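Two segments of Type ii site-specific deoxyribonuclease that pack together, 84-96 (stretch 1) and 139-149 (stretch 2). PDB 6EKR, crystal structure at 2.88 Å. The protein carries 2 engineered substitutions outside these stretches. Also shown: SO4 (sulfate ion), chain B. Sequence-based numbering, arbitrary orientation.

Stretch 1, residues 84-96: GFREFNESLRDIG
Stretch 2, residues 139-149: IFMAAVLKWMI

Two helical segments pack here without a single hydrogen bond between them; the two stretches bury 505 Å² between them, both sides summed. Residues 84-91 are helical (phi/psi near -60/-43), and the chain turns on through Leu-92 and Arg-93 before Asp-94 breaks away at -123/61. Residues 139-148 belong to a second helix that, like the first, begins earlier in the chain; Ile-149 leaves it at -111/71. The axes approach to 10.2 Å, with 48° between their N-to-C directions, and the backbones draw closest where Leu-92 CA lies 5.1 Å from Met-148 CA.

Apolar contacts dominate. Phe-85, Phe-88, Leu-92, Ile-95, Phe-140, Val-144 and Met-148 are all buried, as suits side chains with no polar group to leave unpaired. Phe-85 (chi1 t, chi2 90°) starts sideways, but its long ring reaches across: CZ lies 3.9 Å from Phe-140 CE1, an edge-to-edge meeting, and CE2 lies 3.8 Å from Trp-147 CH2. Phe-140 is also t, with chi2 71°. One turn beyond Phe-85, Phe-88 (t, 69°) brings CZ within 4.3 Å of CG1 of Val-144, whose short branched side chain has its CA-to-CB bond directed toward stretch 1. The CA-to-CB bond of Leu-92 (m, t) points toward the other stretch, and its two methyls divide the work: CD1 is 4.0 Å from Trp-147 CE3, at the indole edge, and CD2 is 4.0 Å from SE of Met-148, a selenomethionine. The latter's flexible chain (t, t, p) also places CG 4.1 Å from CG2 of Ile-95 (t, t).

Polar groups gather around Trp-147 (chi1 m, chi2 -26°), the residue most covered by the opposing stretch. Its broad ring can meet hydrocarbon at the edge and a polar atom over a face: Asn-89 (t, 31°) sets OD1 3.3 Å from Trp-147 CD2. Arg-93 has its CA-to-CB bond pointing away, but its length (chi1 -94°, chi2 p, chi3 t) returns NH1 to 3.3 Å from Trp-147 CB, with Trp-147 O over one guanidinium face. Arg-93 is exposed, which suits a side chain whose charge can stay in contact with solvent while its end reaches Trp-147.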

# COMPACT_ATOMS: atom_id res chain seq x y z
N GLY A 84 -0.82 -29.77 -23.72
CA GLY A 84 -1.05 -29.64 -22.28
C GLY A 84 -2.29 -28.81 -22.02
O GLY A 84 -3.19 -29.25 -21.29
N PHE A 85 -2.34 -27.64 -22.65
CA PHE A 85 -3.44 -26.68 -22.50
C PHE A 85 -4.80 -27.29 -22.84
O PHE A 85 -5.78 -27.06 -22.12
CB PHE A 85 -3.18 -25.45 -23.37
CG PHE A 85 -3.81 -24.19 -22.83
CD1 PHE A 85 -3.10 -23.36 -21.96
CD2 PHE A 85 -5.09 -23.82 -23.20
CE1 PHE A 85 -3.67 -22.20 -21.46
CE2 PHE A 85 -5.66 -22.67 -22.70
CZ PHE A 85 -4.95 -21.86 -21.82
N ARG A 86 -4.87 -28.08 -23.91
CA ARG A 86 -6.13 -28.71 -24.32
C ARG A 86 -6.66 -29.72 -23.31
O ARG A 86 -7.86 -29.80 -23.07
CB ARG A 86 -6.03 -29.34 -25.72
CG ARG A 86 -5.82 -28.31 -26.86
CD ARG A 86 -6.89 -27.19 -26.84
NE ARG A 86 -6.41 -25.94 -27.45
CZ ARG A 86 -7.04 -24.76 -27.38
NH1 ARG A 86 -8.19 -24.64 -26.71
NH2 ARG A 86 -6.52 -23.70 -27.98
N GLU A 87 -5.75 -30.49 -22.71
CA GLU A 87 -6.13 -31.50 -21.74
C GLU A 87 -6.52 -30.84 -20.43
O GLU A 87 -7.52 -31.21 -19.82
CB GLU A 87 -5.00 -32.51 -21.57
CG GLU A 87 -4.70 -33.27 -22.86
CD GLU A 87 -3.45 -34.12 -22.81
OE1 GLU A 87 -3.47 -35.22 -23.41
OE2 GLU A 87 -2.46 -33.68 -22.18
N PHE A 88 -5.74 -29.84 -20.03
CA PHE A 88 -6.12 -28.97 -18.92
C PHE A 88 -7.54 -28.44 -19.11
O PHE A 88 -8.35 -28.48 -18.20
CB PHE A 88 -5.10 -27.83 -18.76
CG PHE A 88 -5.61 -26.65 -17.96
CD1 PHE A 88 -5.85 -26.76 -16.59
CD2 PHE A 88 -5.85 -25.43 -18.58
CE1 PHE A 88 -6.32 -25.68 -15.86
CE2 PHE A 88 -6.32 -24.35 -17.86
CZ PHE A 88 -6.56 -24.47 -16.49
N ASN A 89 -7.83 -27.99 -20.32
CA ASN A 89 -9.15 -27.47 -20.67
C ASN A 89 -10.27 -28.50 -20.50
O ASN A 89 -11.35 -28.16 -20.01
CB ASN A 89 -9.13 -26.92 -22.11
CG ASN A 89 -10.42 -26.23 -22.50
OD1 ASN A 89 -11.12 -25.65 -21.67
ND2 ASN A 89 -10.74 -26.28 -23.79
N GLU A 90 -10.01 -29.74 -20.91
CA GLU A 90 -11.01 -30.81 -20.81
C GLU A 90 -11.18 -31.36 -19.41
O GLU A 90 -12.26 -31.83 -19.05
CB GLU A 90 -10.71 -31.95 -21.78
CG GLU A 90 -11.41 -31.80 -23.11
CD GLU A 90 -10.55 -32.20 -24.30
OE1 GLU A 90 -9.41 -32.68 -24.10
OE2 GLU A 90 -11.02 -32.02 -25.44
N SER A 91 -10.12 -31.30 -18.61
CA SER A 91 -10.19 -31.77 -17.23
C SER A 91 -11.05 -30.85 -16.35
O SER A 91 -11.68 -31.32 -15.40
CB SER A 91 -8.80 -31.97 -16.65
OG SER A 91 -7.99 -30.83 -16.86
N LEU A 92 -11.10 -29.56 -16.68
CA LEU A 92 -11.98 -28.63 -15.98
C LEU A 92 -13.48 -28.96 -16.12
O LEU A 92 -14.27 -28.68 -15.21
CB LEU A 92 -11.72 -27.19 -16.41
CG LEU A 92 -10.32 -26.61 -16.17
CD1 LEU A 92 -10.05 -25.42 -17.09
CD2 LEU A 92 -10.13 -26.22 -14.71
N ARG A 93 -13.87 -29.58 -17.24
CA ARG A 93 -15.26 -30.04 -17.45
C ARG A 93 -15.67 -31.18 -16.52
O ARG A 93 -16.83 -31.29 -16.12
CB ARG A 93 -15.48 -30.46 -18.91
CG ARG A 93 -16.05 -29.36 -19.83
CD ARG A 93 -14.96 -28.47 -20.41
NE ARG A 93 -15.48 -27.53 -21.41
CZ ARG A 93 -14.97 -26.33 -21.65
NH1 ARG A 93 -13.93 -25.89 -20.95
NH2 ARG A 93 -15.52 -25.55 -22.58
N ASP A 94 -14.71 -32.05 -16.19
CA ASP A 94 -14.95 -33.12 -15.23
C ASP A 94 -13.96 -33.05 -14.05
O ASP A 94 -13.16 -33.96 -13.81
CB ASP A 94 -14.96 -34.51 -15.91
CG ASP A 94 -13.75 -34.75 -16.82
OD1 ASP A 94 -12.83 -33.90 -16.87
OD2 ASP A 94 -13.71 -35.80 -17.49
N ILE A 95 -14.02 -31.93 -13.33
CA ILE A 95 -13.23 -31.74 -12.11
C ILE A 95 -13.99 -32.29 -10.91
O ILE A 95 -13.38 -32.71 -9.92
CB ILE A 95 -12.81 -30.26 -11.89
CG1 ILE A 95 -11.90 -30.13 -10.66
CG2 ILE A 95 -14.02 -29.35 -11.78
CD1 ILE A 95 -11.28 -28.77 -10.48
N GLY A 96 -15.32 -32.29 -10.99
CA GLY A 96 -16.16 -32.92 -9.96
C GLY A 96 -15.79 -34.38 -9.69
O GLY A 96 -15.56 -34.76 -8.53
N ILE A 139 -7.72 -11.49 -16.37
CA ILE A 139 -8.40 -11.88 -17.60
C ILE A 139 -8.32 -13.39 -17.86
O ILE A 139 -9.33 -14.04 -18.20
CB ILE A 139 -7.75 -11.15 -18.80
CG1 ILE A 139 -8.23 -9.71 -18.87
CG2 ILE A 139 -8.03 -11.86 -20.13
CD1 ILE A 139 -7.46 -8.94 -19.91
N PHE A 140 -7.11 -13.92 -17.69
CA PHE A 140 -6.85 -15.33 -17.87
C PHE A 140 -7.64 -16.17 -16.90
O PHE A 140 -8.31 -17.12 -17.31
CB PHE A 140 -5.37 -15.61 -17.66
CG PHE A 140 -5.01 -17.05 -17.76
CD1 PHE A 140 -5.04 -17.70 -19.00
CD2 PHE A 140 -4.66 -17.77 -16.62
CE1 PHE A 140 -4.71 -19.04 -19.09
CE2 PHE A 140 -4.33 -19.11 -16.71
CZ PHE A 140 -4.35 -19.75 -17.96
N MSE A 141 -7.57 -15.82 -15.62
CA MSE A 141 -8.25 -16.57 -14.59
C MSE A 141 -9.74 -16.49 -14.79
O MSE A 141 -10.44 -17.48 -14.61
CB MSE A 141 -7.86 -16.08 -13.21
CG MSE A 141 -6.46 -16.50 -12.80
SE MSE A 141 -6.03 -18.38 -13.18
CE MSE A 141 -7.42 -19.23 -12.09
N ALA A 142 -10.21 -15.32 -15.18
CA ALA A 142 -11.61 -15.12 -15.46
C ALA A 142 -11.99 -16.01 -16.62
O ALA A 142 -13.09 -16.57 -16.64
CB ALA A 142 -11.88 -13.67 -15.79
N ALA A 143 -11.08 -16.16 -17.58
CA ALA A 143 -11.30 -17.10 -18.66
C ALA A 143 -11.47 -18.53 -18.12
O ALA A 143 -12.53 -19.13 -18.34
CB ALA A 143 -10.19 -17.03 -19.68
N VAL A 144 -10.47 -19.04 -17.40
CA VAL A 144 -10.54 -20.43 -16.89
C VAL A 144 -11.72 -20.65 -15.94
O VAL A 144 -12.44 -21.65 -16.09
CB VAL A 144 -9.19 -21.00 -16.29
CG1 VAL A 144 -7.96 -20.39 -16.95
CG2 VAL A 144 -9.13 -20.86 -14.78
N LEU A 145 -11.94 -19.76 -14.99
CA LEU A 145 -13.04 -19.94 -14.06
C LEU A 145 -14.38 -20.05 -14.78
O LEU A 145 -15.34 -20.59 -14.24
CB LEU A 145 -13.08 -18.82 -13.04
CG LEU A 145 -12.05 -18.92 -11.92
CD1 LEU A 145 -12.18 -17.75 -10.97
CD2 LEU A 145 -12.21 -20.22 -11.18
N LYS A 146 -14.43 -19.55 -16.01
CA LYS A 146 -15.66 -19.58 -16.79
C LYS A 146 -15.86 -20.92 -17.47
O LYS A 146 -16.99 -21.37 -17.67
CB LYS A 146 -15.66 -18.46 -17.82
CG LYS A 146 -16.95 -18.33 -18.60
CD LYS A 146 -18.00 -17.61 -17.79
CE LYS A 146 -19.23 -17.32 -18.63
NZ LYS A 146 -20.19 -16.44 -17.91
N TRP A 147 -14.76 -21.56 -17.85
CA TRP A 147 -14.83 -22.88 -18.45
C TRP A 147 -15.32 -23.87 -17.43
O TRP A 147 -16.06 -24.80 -17.74
CB TRP A 147 -13.45 -23.32 -18.93
CG TRP A 147 -13.00 -22.69 -20.20
CD1 TRP A 147 -13.78 -22.22 -21.20
CD2 TRP A 147 -11.65 -22.51 -20.63
NE1 TRP A 147 -13.01 -21.73 -22.22
CE2 TRP A 147 -11.69 -21.91 -21.89
CE3 TRP A 147 -10.40 -22.80 -20.06
CZ2 TRP A 147 -10.54 -21.58 -22.60
CZ3 TRP A 147 -9.27 -22.48 -20.76
CH2 TRP A 147 -9.34 -21.88 -22.02
N MSE A 148 -14.88 -23.67 -16.19
CA MSE A 148 -15.08 -24.63 -15.12
C MSE A 148 -16.48 -24.62 -14.54
O MSE A 148 -17.19 -25.62 -14.60
CB MSE A 148 -14.06 -24.38 -14.02
CG MSE A 148 -14.00 -25.47 -12.99
SE MSE A 148 -12.60 -25.09 -11.74
CE MSE A 148 -13.34 -23.47 -10.97
N ILE A 149 -16.86 -23.50 -13.95
CA ILE A 149 -18.18 -23.38 -13.35
C ILE A 149 -19.00 -22.42 -14.18
O ILE A 149 -19.26 -21.31 -13.75
CB ILE A 149 -18.09 -22.83 -11.92
CG1 ILE A 149 -17.35 -21.50 -11.93
CG2 ILE A 149 -17.39 -23.82 -11.01
CD1 ILE A 149 -17.05 -20.95 -10.56
S SO4 B . -3.19 -21.95 -26.60
O1 SO4 B . -3.29 -23.23 -27.30
O2 SO4 B . -4.27 -21.10 -27.07
O3 SO4 B . -1.89 -21.33 -26.88
O4 SO4 B . -3.32 -22.14 -25.16